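PDB 4E0A: BH1408 protein from Bacillus halodurans, which probably transfers an acetyl group to an amine nitrogen of its substrate, acting as a GNAT-type N-acetyltransferase. Local coordinates for residues 12-20 against 63-71. The protein carries 1 engineered substitution. Sequence-based numbering, arbitrary orientation.
Sequences EEVARLHTQ and REKIGAYSV
Glu13 meets Ile66 and Val14 meets Tyr69 where helix 12-20 packs on strand 65-71, their axes 8.3 Å apart at closest and 41° from parallel. Glu13 reaches down to the start of the strand: CG stands anti to the carbonyl carbon (chi1 -72°) and the chain bends at chi2, which brings the carboxylate over the backbone. Both its oxygens accept the N-H of Ile66, OE2 at 2.8 Å from Ile66 N and OE1 at 3.1 Å, the latter straighter at 155°. The amide approaches from above the carboxylate plane. Arg16 grips the same group, its NH2 forming a salt bridge 3.5 Å from Glu13 OE1, while Asp97 supplies that guanidinium with a second carboxylate. The nearby Glu13 carboxylate probably offsets part of the like-charge repulsion between Arg16 and Lys65, whose NZ comes over one face of the guanidinium, 3.3 Å from Arg16 NH2. An alanine in place of Glu13 would probably leave the Ile66 amide without its acceptor and Arg16 with one carboxylate fewer.

Farther along, the contact turns apolar. Val14, beta-branched and compact, sets CG1 over the centre of the Tyr69 ring, 3.4 Å from the centroid, in a CH-pi contact. Leu17 fills the space beside it, CB at the ring's edge and CD2 3.9 Å from Ile66 CG2. Tyr69 is long enough to reach His18: His18 CD2 lies 3.2 Å from Tyr69 OH, which sits at the edge of the imidazole in its plane; His18 ND1 bonds instead to Thr39.

This is the packing of the first GNAT helix on the central mixed sheet. Its chemistry is divided: a carboxylate accepts a strand amide N-H at the partly exposed end, whereas the buried end relies on shape, leaving Tyr69 OH without a hydrogen-bonding partner in the model.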
loop_
_atom_site.group_PDB
_atom_site.type_symbol
_atom_site.label_atom_id
_atom_site.label_comp_id
_atom_site.label_asym_id
_atom_site.label_seq_id
_atom_site.Cartn_x
_atom_site.Cartn_y
_atom_site.Cartn_z
ATOM N N GLU A 12 -14.714 22.575 -9.965
ATOM C CA GLU A 12 -15.840 22.563 -9.038
ATOM C C GLU A 12 -16.635 21.265 -9.112
ATOM O O GLU A 12 -16.957 20.664 -8.088
ATOM C CB GLU A 12 -16.755 23.789 -9.240
ATOM C CG GLU A 12 -16.276 24.989 -8.433
ATOM C CD GLU A 12 -17.064 26.265 -8.687
ATOM O OE1 GLU A 12 -18.142 26.206 -9.313
ATOM O OE2 GLU A 12 -16.584 27.337 -8.254
ATOM N N GLU A 13 -16.926 20.827 -10.328
ATOM C CA GLU A 13 -17.618 19.567 -10.528
ATOM C C GLU A 13 -16.796 18.367 -10.098
ATOM O O GLU A 13 -17.314 17.452 -9.462
ATOM C CB GLU A 13 -17.978 19.402 -11.988
ATOM C CG GLU A 13 -19.071 20.305 -12.401
ATOM C CD GLU A 13 -20.114 19.545 -13.130
ATOM O OE1 GLU A 13 -20.837 18.756 -12.480
ATOM O OE2 GLU A 13 -20.177 19.718 -14.355
ATOM N N VAL A 14 -15.524 18.347 -10.480
ATOM C CA VAL A 14 -14.665 17.249 -10.063
ATOM C C VAL A 14 -14.543 17.202 -8.535
ATOM O O VAL A 14 -14.584 16.123 -7.942
ATOM C CB VAL A 14 -13.292 17.335 -10.731
ATOM C CG1 VAL A 14 -12.303 16.318 -10.097
ATOM C CG2 VAL A 14 -13.446 17.114 -12.240
ATOM N N ALA A 15 -14.429 18.370 -7.901
ATOM C CA ALA A 15 -14.348 18.435 -6.441
ATOM C C ALA A 15 -15.588 17.853 -5.756
ATOM O O ALA A 15 -15.486 17.135 -4.751
ATOM C CB ALA A 15 -14.072 19.876 -5.967
ATOM N N ARG A 16 -16.754 18.160 -6.306
ATOM C CA ARG A 16 -18.016 17.682 -5.755
ATOM C C ARG A 16 -18.061 16.156 -5.765
ATOM O O ARG A 16 -18.443 15.515 -4.774
ATOM C CB ARG A 16 -19.190 18.257 -6.559
ATOM C CG ARG A 16 -20.559 17.759 -6.102
ATOM C CD ARG A 16 -21.684 18.373 -6.921
ATOM N NE ARG A 16 -21.669 17.956 -8.324
ATOM C CZ ARG A 16 -22.271 16.861 -8.781
ATOM N NH1 ARG A 16 -22.932 16.072 -7.944
ATOM N NH2 ARG A 16 -22.219 16.559 -10.075
ATOM N N LEU A 17 -17.652 15.572 -6.885
ATOM C CA LEU A 17 -17.556 14.117 -6.985
ATOM C C LEU A 17 -16.542 13.545 -6.002
ATOM O O LEU A 17 -16.802 12.523 -5.375
ATOM C CB LEU A 17 -17.176 13.700 -8.410
ATOM C CG LEU A 17 -18.313 13.477 -9.413
ATOM C CD1 LEU A 17 -19.441 14.483 -9.294
ATOM C CD2 LEU A 17 -17.724 13.501 -10.820
ATOM N N HIS A 18 -15.391 14.196 -5.867
ATOM C CA HIS A 18 -14.379 13.707 -4.939
ATOM C C HIS A 18 -14.934 13.676 -3.516
ATOM O O HIS A 18 -14.667 12.748 -2.745
ATOM C CB HIS A 18 -13.111 14.555 -4.993
ATOM C CG HIS A 18 -12.018 14.046 -4.102
ATOM N ND1 HIS A 18 -11.862 14.471 -2.799
ATOM C CD2 HIS A 18 -11.032 13.144 -4.322
ATOM C CE1 HIS A 18 -10.824 13.857 -2.257
ATOM N NE2 HIS A 18 -10.305 13.046 -3.158
ATOM N N THR A 19 -15.733 14.686 -3.190
ATOM C CA THR A 19 -16.331 14.797 -1.864
ATOM C C THR A 19 -17.313 13.667 -1.528
ATOM O O THR A 19 -17.310 13.182 -0.392
ATOM C CB THR A 19 -16.970 16.186 -1.662
ATOM O OG1 THR A 19 -15.924 17.163 -1.656
ATOM C CG2 THR A 19 -17.729 16.261 -0.328
ATOM N N GLN A 20 -18.151 13.258 -2.490
ATOM C CA GLN A 20 -19.020 12.099 -2.283
ATOM C C GLN A 20 -18.198 10.919 -1.782
ATOM O O GLN A 20 -18.529 10.304 -0.763
ATOM C CB GLN A 20 -19.736 11.689 -3.578
ATOM C CG GLN A 20 -20.685 12.714 -4.134
ATOM C CD GLN A 20 -21.297 12.278 -5.455
ATOM O OE1 GLN A 20 -21.085 11.152 -5.917
ATOM N NE2 GLN A 20 -22.057 13.172 -6.073
ATOM N N ARG A 63 -25.051 19.065 -20.019
ATOM C CA ARG A 63 -24.571 20.440 -19.962
ATOM C C ARG A 63 -24.219 20.824 -18.529
ATOM O O ARG A 63 -25.028 20.658 -17.612
ATOM C CB ARG A 63 -25.603 21.419 -20.547
ATOM C CG ARG A 63 -27.036 20.908 -20.545
ATOM C CD ARG A 63 -27.983 21.786 -19.730
ATOM N NE ARG A 63 -28.206 23.093 -20.344
ATOM C CZ ARG A 63 -29.322 23.805 -20.205
ATOM N NH1 ARG A 63 -30.329 23.336 -19.480
ATOM N NH2 ARG A 63 -29.433 24.985 -20.800
ATOM N N GLU A 64 -22.992 21.309 -18.354
ATOM C CA GLU A 64 -22.474 21.707 -17.047
ATOM C C GLU A 64 -22.543 20.575 -16.016
ATOM O O GLU A 64 -22.748 20.828 -14.826
ATOM C CB GLU A 64 -23.202 22.961 -16.532
ATOM C CG GLU A 64 -23.069 24.193 -17.442
ATOM C CD GLU A 64 -24.393 24.626 -18.077
ATOM O OE1 GLU A 64 -25.419 23.938 -17.869
ATOM O OE2 GLU A 64 -24.408 25.658 -18.786
ATOM N N LYS A 65 -22.374 19.332 -16.470
ATOM C CA LYS A 65 -22.348 18.189 -15.552
ATOM C C LYS A 65 -21.303 17.110 -15.875
ATOM O O LYS A 65 -21.407 16.383 -16.869
ATOM C CB LYS A 65 -23.737 17.578 -15.343
ATOM C CG LYS A 65 -24.478 18.136 -14.131
ATOM C CD LYS A 65 -25.488 17.130 -13.586
ATOM C CE LYS A 65 -26.142 17.607 -12.286
ATOM N NZ LYS A 65 -25.209 17.608 -11.111
ATOM N N ILE A 66 -20.299 17.011 -15.007
ATOM C CA ILE A 66 -19.318 15.934 -15.080
ATOM C C ILE A 66 -19.902 14.720 -14.368
ATOM O O ILE A 66 -20.164 14.773 -13.164
ATOM C CB ILE A 66 -18.005 16.333 -14.371
ATOM C CG1 ILE A 66 -17.352 17.538 -15.052
ATOM C CG2 ILE A 66 -17.029 15.139 -14.281
ATOM C CD1 ILE A 66 -16.969 17.294 -16.466
ATOM N N GLY A 67 -20.108 13.629 -15.100
ATOM C CA GLY A 67 -20.638 12.419 -14.496
ATOM C C GLY A 67 -19.614 11.518 -13.820
ATOM O O GLY A 67 -19.980 10.673 -13.013
ATOM N N ALA A 68 -18.335 11.689 -14.157
ATOM C CA ALA A 68 -17.276 10.847 -13.614
ATOM C C ALA A 68 -15.925 11.472 -13.908
ATOM O O ALA A 68 -15.787 12.247 -14.848
ATOM C CB ALA A 68 -17.332 9.462 -14.247
ATOM N N TYR A 69 -14.918 11.116 -13.125
ATOM C CA TYR A 69 -13.565 11.533 -13.474
ATOM C C TYR A 69 -12.562 10.557 -12.914
ATOM O O TYR A 69 -12.872 9.736 -12.038
ATOM C CB TYR A 69 -13.247 12.932 -12.939
ATOM C CG TYR A 69 -12.813 12.930 -11.489
ATOM C CD1 TYR A 69 -13.758 12.881 -10.470
ATOM C CD2 TYR A 69 -11.459 12.965 -11.137
ATOM C CE1 TYR A 69 -13.381 12.863 -9.123
ATOM C CE2 TYR A 69 -11.070 12.956 -9.767
ATOM C CZ TYR A 69 -12.048 12.898 -8.781
ATOM O OH TYR A 69 -11.707 12.881 -7.435
ATOM N N SER A 70 -11.341 10.666 -13.407
ATOM C CA SER A 70 -10.266 9.842 -12.886
ATOM C C SER A 70 -8.963 10.621 -12.936
ATOM O O SER A 70 -8.767 11.471 -13.819
ATOM C CB SER A 70 -10.138 8.543 -13.693
ATOM O OG SER A 70 -9.146 7.703 -13.120
ATOM N N VAL A 71 -8.091 10.361 -11.961
ATOM C CA VAL A 71 -6.748 10.906 -11.983
ATOM C C VAL A 71 -5.770 9.743 -12.015
ATOM O O VAL A 71 -5.875 8.831 -11.203
ATOM C CB VAL A 71 -6.452 11.733 -10.721
ATOM C CG1 VAL A 71 -5.014 12.264 -10.774
ATOM C CG2 VAL A 71 -7.453 12.875 -10.587
#